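Long-range contact in uncharacterized protein Rv2277c (Mycobacterium tuberculosis, PDB 5VUG), which probably hydrolyses phosphoric diesters, as a member of the glycerophosphoryl diester phosphodiesterase family, although its substrate is not established: residues A[12-18]-A[39-45]. Sequence-based numbering, arbitrary orientation.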
HETATM    1  N   MSE A  12     -12.711  11.330  22.850  1.00 11.81           N
HETATM    2  CA  MSE A  12     -13.821  12.235  22.567  1.00 11.81           C
HETATM    3  C   MSE A  12     -14.790  11.590  21.590  1.00 11.01           C
HETATM    4  O   MSE A  12     -14.366  11.005  20.585  1.00 13.01           O
HETATM    5  CB  MSE A  12     -13.313  13.532  21.932  1.00 12.38           C
HETATM    6  CG  MSE A  12     -12.589  14.465  22.879  1.00 14.52           C
HETATM    7 SE   MSE A  12     -11.571  15.747  21.828  0.69 19.32          SE
HETATM    8  CE  MSE A  12     -13.023  16.430  20.698  1.00 18.72           C
ATOM      9  N   ILE A  13     -16.088  11.724  21.850  1.00 10.60           N
ATOM     10  CA  ILE A  13     -17.108  11.272  20.909  1.00 10.41           C
ATOM     11  C   ILE A  13     -17.467  12.437  19.996  1.00 11.27           C
ATOM     12  O   ILE A  13     -18.005  13.451  20.459  1.00 11.61           O
ATOM     13  CB  ILE A  13     -18.356  10.752  21.637  1.00 12.04           C
ATOM     14  CG1 ILE A  13     -17.987   9.640  22.631  1.00 14.69           C
ATOM     15  CG2 ILE A  13     -19.399  10.283  20.617  1.00 12.04           C
ATOM     16  CD1 ILE A  13     -17.296   8.450  22.004  1.00 15.24           C
ATOM     17  N   VAL A  14     -17.196  12.291  18.700  1.00  8.91           N
ATOM     18  CA  VAL A  14     -17.439  13.360  17.725  1.00 10.28           C
ATOM     19  C   VAL A  14     -18.563  12.921  16.791  1.00 10.12           C
ATOM     20  O   VAL A  14     -18.473  11.862  16.164  1.00  9.30           O
ATOM     21  CB  VAL A  14     -16.162  13.723  16.944  1.00  9.36           C
ATOM     22  CG1 VAL A  14     -16.445  14.827  15.922  1.00  8.23           C
ATOM     23  CG2 VAL A  14     -15.047  14.155  17.896  1.00 10.60           C
ATOM     24  N   ALA A  15     -19.621  13.730  16.695  1.00  9.48           N
ATOM     25  CA  ALA A  15     -20.796  13.369  15.894  1.00  9.36           C
ATOM     26  C   ALA A  15     -20.518  13.613  14.412  1.00  8.65           C
ATOM     27  O   ALA A  15     -20.402  14.766  13.975  1.00  9.90           O
ATOM     28  CB  ALA A  15     -22.021  14.156  16.347  1.00 10.20           C
ATOM     29  N   HIS A  16     -20.461  12.534  13.630  1.00  9.70           N
ATOM     30  CA  HIS A  16     -20.129  12.631  12.211  1.00  9.02           C
ATOM     31  C   HIS A  16     -21.305  13.198  11.419  1.00  8.84           C
ATOM     32  O   HIS A  16     -22.369  12.574  11.349  1.00  8.79           O
ATOM     33  CB  HIS A  16     -19.786  11.241  11.686  1.00  9.81           C
ATOM     34  CG  HIS A  16     -19.311  11.233  10.269  1.00 10.57           C
ATOM     35  ND1 HIS A  16     -19.683  10.258   9.371  1.00 10.98           N
ATOM     36  CD2 HIS A  16     -18.489  12.073   9.596  1.00 10.03           C
ATOM     37  CE1 HIS A  16     -19.120  10.501   8.199  1.00 12.15           C
ATOM     38  NE2 HIS A  16     -18.386  11.594   8.308  1.00 12.18           N
ATOM     39  N   ARG A  17     -21.097  14.355  10.780  1.00  8.11           N
ATOM     40  CA  ARG A  17     -22.174  15.080  10.091  1.00  8.22           C
ATOM     41  C   ARG A  17     -23.342  15.338  11.040  1.00  9.89           C
ATOM     42  O   ARG A  17     -24.512  15.269  10.655  1.00 10.41           O
ATOM     43  CB  ARG A  17     -22.650  14.375   8.817  1.00 10.80           C
ATOM     44  CG  ARG A  17     -21.553  13.791   7.947  1.00 14.93           C
ATOM     45  CD  ARG A  17     -22.200  13.043   6.792  1.00 19.95           C
ATOM     46  NE  ARG A  17     -21.247  12.215   6.071  1.00 17.04           N
ATOM     47  CZ  ARG A  17     -21.579  11.121   5.405  1.00 14.14           C
ATOM     48  NH1 ARG A  17     -20.646  10.425   4.779  1.00 18.45           N
ATOM     49  NH2 ARG A  17     -22.848  10.723   5.366  1.00 13.38           N
ATOM     50  N   ALA A  18     -23.009  15.627  12.302  1.00 10.31           N
ATOM     51  CA  ALA A  18     -23.970  15.847  13.376  1.00 11.11           C
ATOM     52  C   ALA A  18     -24.731  14.586  13.762  1.00 11.93           C
ATOM     53  O   ALA A  18     -25.754  14.671  14.451  1.00 11.89           O
ATOM     54  CB  ALA A  18     -24.926  17.022  13.098  1.00 10.20           C
ATOM     55  N   VAL A  39     -22.211  14.335  23.144  1.00 12.92           N
ATOM     56  CA  VAL A  39     -20.990  14.312  22.335  1.00 12.68           C
ATOM     57  C   VAL A  39     -20.016  15.393  22.799  1.00 11.01           C
ATOM     58  O   VAL A  39     -20.390  16.408  23.402  1.00 13.36           O
ATOM     59  CB  VAL A  39     -21.285  14.428  20.830  1.00 10.30           C
ATOM     60  CG1 VAL A  39     -22.291  13.357  20.407  1.00 11.83           C
ATOM     61  CG2 VAL A  39     -21.741  15.846  20.477  1.00 11.26           C
ATOM     62  N   ASP A  40     -18.733  15.161  22.506  1.00 10.40           N
ATOM     63  CA  ASP A  40     -17.642  16.065  22.851  1.00 11.49           C
ATOM     64  C   ASP A  40     -17.171  16.908  21.674  1.00 12.97           C
ATOM     65  O   ASP A  40     -16.348  17.811  21.862  1.00 16.17           O
ATOM     66  CB  ASP A  40     -16.446  15.246  23.353  1.00 13.40           C
ATOM     67  CG  ASP A  40     -16.819  14.315  24.485  1.00 15.71           C
ATOM     68  OD1 ASP A  40     -17.130  14.821  25.584  1.00 17.86           O
ATOM     69  OD2 ASP A  40     -16.836  13.083  24.264  1.00 14.97           O
ATOM     70  N   GLY A  41     -17.635  16.617  20.472  1.00 12.03           N
ATOM     71  CA  GLY A  41     -17.247  17.395  19.311  1.00 12.10           C
ATOM     72  C   GLY A  41     -18.294  17.217  18.241  1.00  8.85           C
ATOM     73  O   GLY A  41     -19.067  16.251  18.265  1.00 10.00           O
HETATM   74  N   MSE A  42     -18.311  18.161  17.300  1.00  8.27           N
HETATM   75  CA  MSE A  42     -19.327  18.235  16.257  1.00  8.62           C
HETATM   76  C   MSE A  42     -18.635  18.341  14.895  1.00  9.04           C
HETATM   77  O   MSE A  42     -17.926  19.315  14.624  1.00 11.67           O
HETATM   78  CB  MSE A  42     -20.229  19.455  16.508  1.00 13.00           C
HETATM   79  CG  MSE A  42     -21.502  19.514  15.673  1.00 13.55           C
HETATM   80 SE   MSE A  42     -22.790  18.127  16.195  0.83 17.54          SE
HETATM   81  CE  MSE A  42     -23.118  18.645  18.043  1.00 13.41           C
ATOM     82  N   TRP A  43     -18.828  17.345  14.040  1.00  7.66           N
ATOM     83  CA  TRP A  43     -18.220  17.315  12.712  1.00  8.65           C
ATOM     84  C   TRP A  43     -19.289  17.692  11.687  1.00  6.69           C
ATOM     85  O   TRP A  43     -20.311  17.012  11.578  1.00  8.28           O
ATOM     86  CB  TRP A  43     -17.686  15.904  12.424  1.00  9.93           C
ATOM     87  CG  TRP A  43     -17.052  15.725  11.064  1.00  9.99           C
ATOM     88  CD1 TRP A  43     -17.688  15.704   9.839  1.00  8.18           C
ATOM     89  CD2 TRP A  43     -15.662  15.520  10.794  1.00  8.45           C
ATOM     90  NE1 TRP A  43     -16.767  15.506   8.833  1.00 10.08           N
ATOM     91  CE2 TRP A  43     -15.517  15.398   9.388  1.00 10.69           C
ATOM     92  CE3 TRP A  43     -14.520  15.437  11.601  1.00  8.89           C
ATOM     93  CZ2 TRP A  43     -14.277  15.200   8.776  1.00 12.44           C
ATOM     94  CZ3 TRP A  43     -13.286  15.241  10.992  1.00  9.93           C
ATOM     95  CH2 TRP A  43     -13.173  15.131   9.588  1.00 10.00           C
ATOM     96  N   LEU A  44     -19.050  18.757  10.926  1.00  7.39           N
ATOM     97  CA  LEU A  44     -20.057  19.313  10.032  1.00  8.72           C
ATOM     98  C   LEU A  44     -19.449  19.506   8.650  1.00  8.04           C
ATOM     99  O   LEU A  44     -18.281  19.898   8.533  1.00  9.42           O
ATOM    100  CB  LEU A  44     -20.532  20.671  10.567  1.00  8.19           C
ATOM    101  CG  LEU A  44     -21.088  20.694  11.998  1.00  9.52           C
ATOM    102  CD1 LEU A  44     -21.317  22.117  12.473  1.00 10.96           C
ATOM    103  CD2 LEU A  44     -22.375  19.850  12.099  1.00  9.70           C
ATOM    104  N   THR A  45     -20.231  19.261   7.595  1.00  8.75           N
ATOM    105  CA  THR A  45     -19.731  19.407   6.230  1.00  7.99           C
ATOM    106  C   THR A  45     -20.223  20.737   5.674  1.00  8.88           C
ATOM    107  O   THR A  45     -21.422  21.019   5.730  1.00 10.16           O
ATOM    108  CB  THR A  45     -20.222  18.282   5.312  1.00  7.90           C
ATOM    109  OG1 THR A  45     -20.315  17.051   6.036  1.00  9.91           O
ATOM    110  CG2 THR A  45     -19.256  18.127   4.149  1.00 10.26           C
TER
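Trp43 lies beside His16 on one face of the sheet, where strands 12-16 and 41-45 pair in parallel. Its CB passes 3.3 Å from Ala15 O and packs against Val14 CG1. With CG anti to the backbone N (chi1 179°), the indole swings to the flank of His16: CG and NE1 both border His16 CD2, and CD1 comes closest to it, at 3.7 Å. The imidazole thus presents its CD2 edge to the face of the five-membered ring in a T-shaped pair, planes at 62°. Arg17 CG sits over the centre of one imidazole face, while ND1 is hydrogen-bonded to Asp271 and NE2 to a glycerol, probably from the crystallisation liquor, contacts that together probably limit the rotation of the ring. Tyr154, Phe249 and Leu269 also meet Trp43.

The backbone ladder runs from Ala15 N to Gly41 O (3.0 Å) and from Trp43 N to Ala15 O (3.0 Å). Ala15 O also accepts from Ala18 N within the type II turn, the two donors reaching it from opposite faces of its plane. Just before the second strand, Asp40 grips Ile13 twice: its N donates to Ile13 O (2.8 Å), and its OD2 takes the N-H of Ile13 almost straight (2.9 Å, 175°) on the anti lone pair. On the other face of the sheet the selenium of Met42 rests on Ala15 CB and on Ala18 CB (3.9 Å), beneath helix 28-36.

That helix links the two strands in a beta-alpha-beta unit, the repeating element of the TIM barrel; Trp43 and Val14 face the barrel interior, and His16 lies toward the C-terminal end of its strand, the side on which TIM barrels carry their active sites.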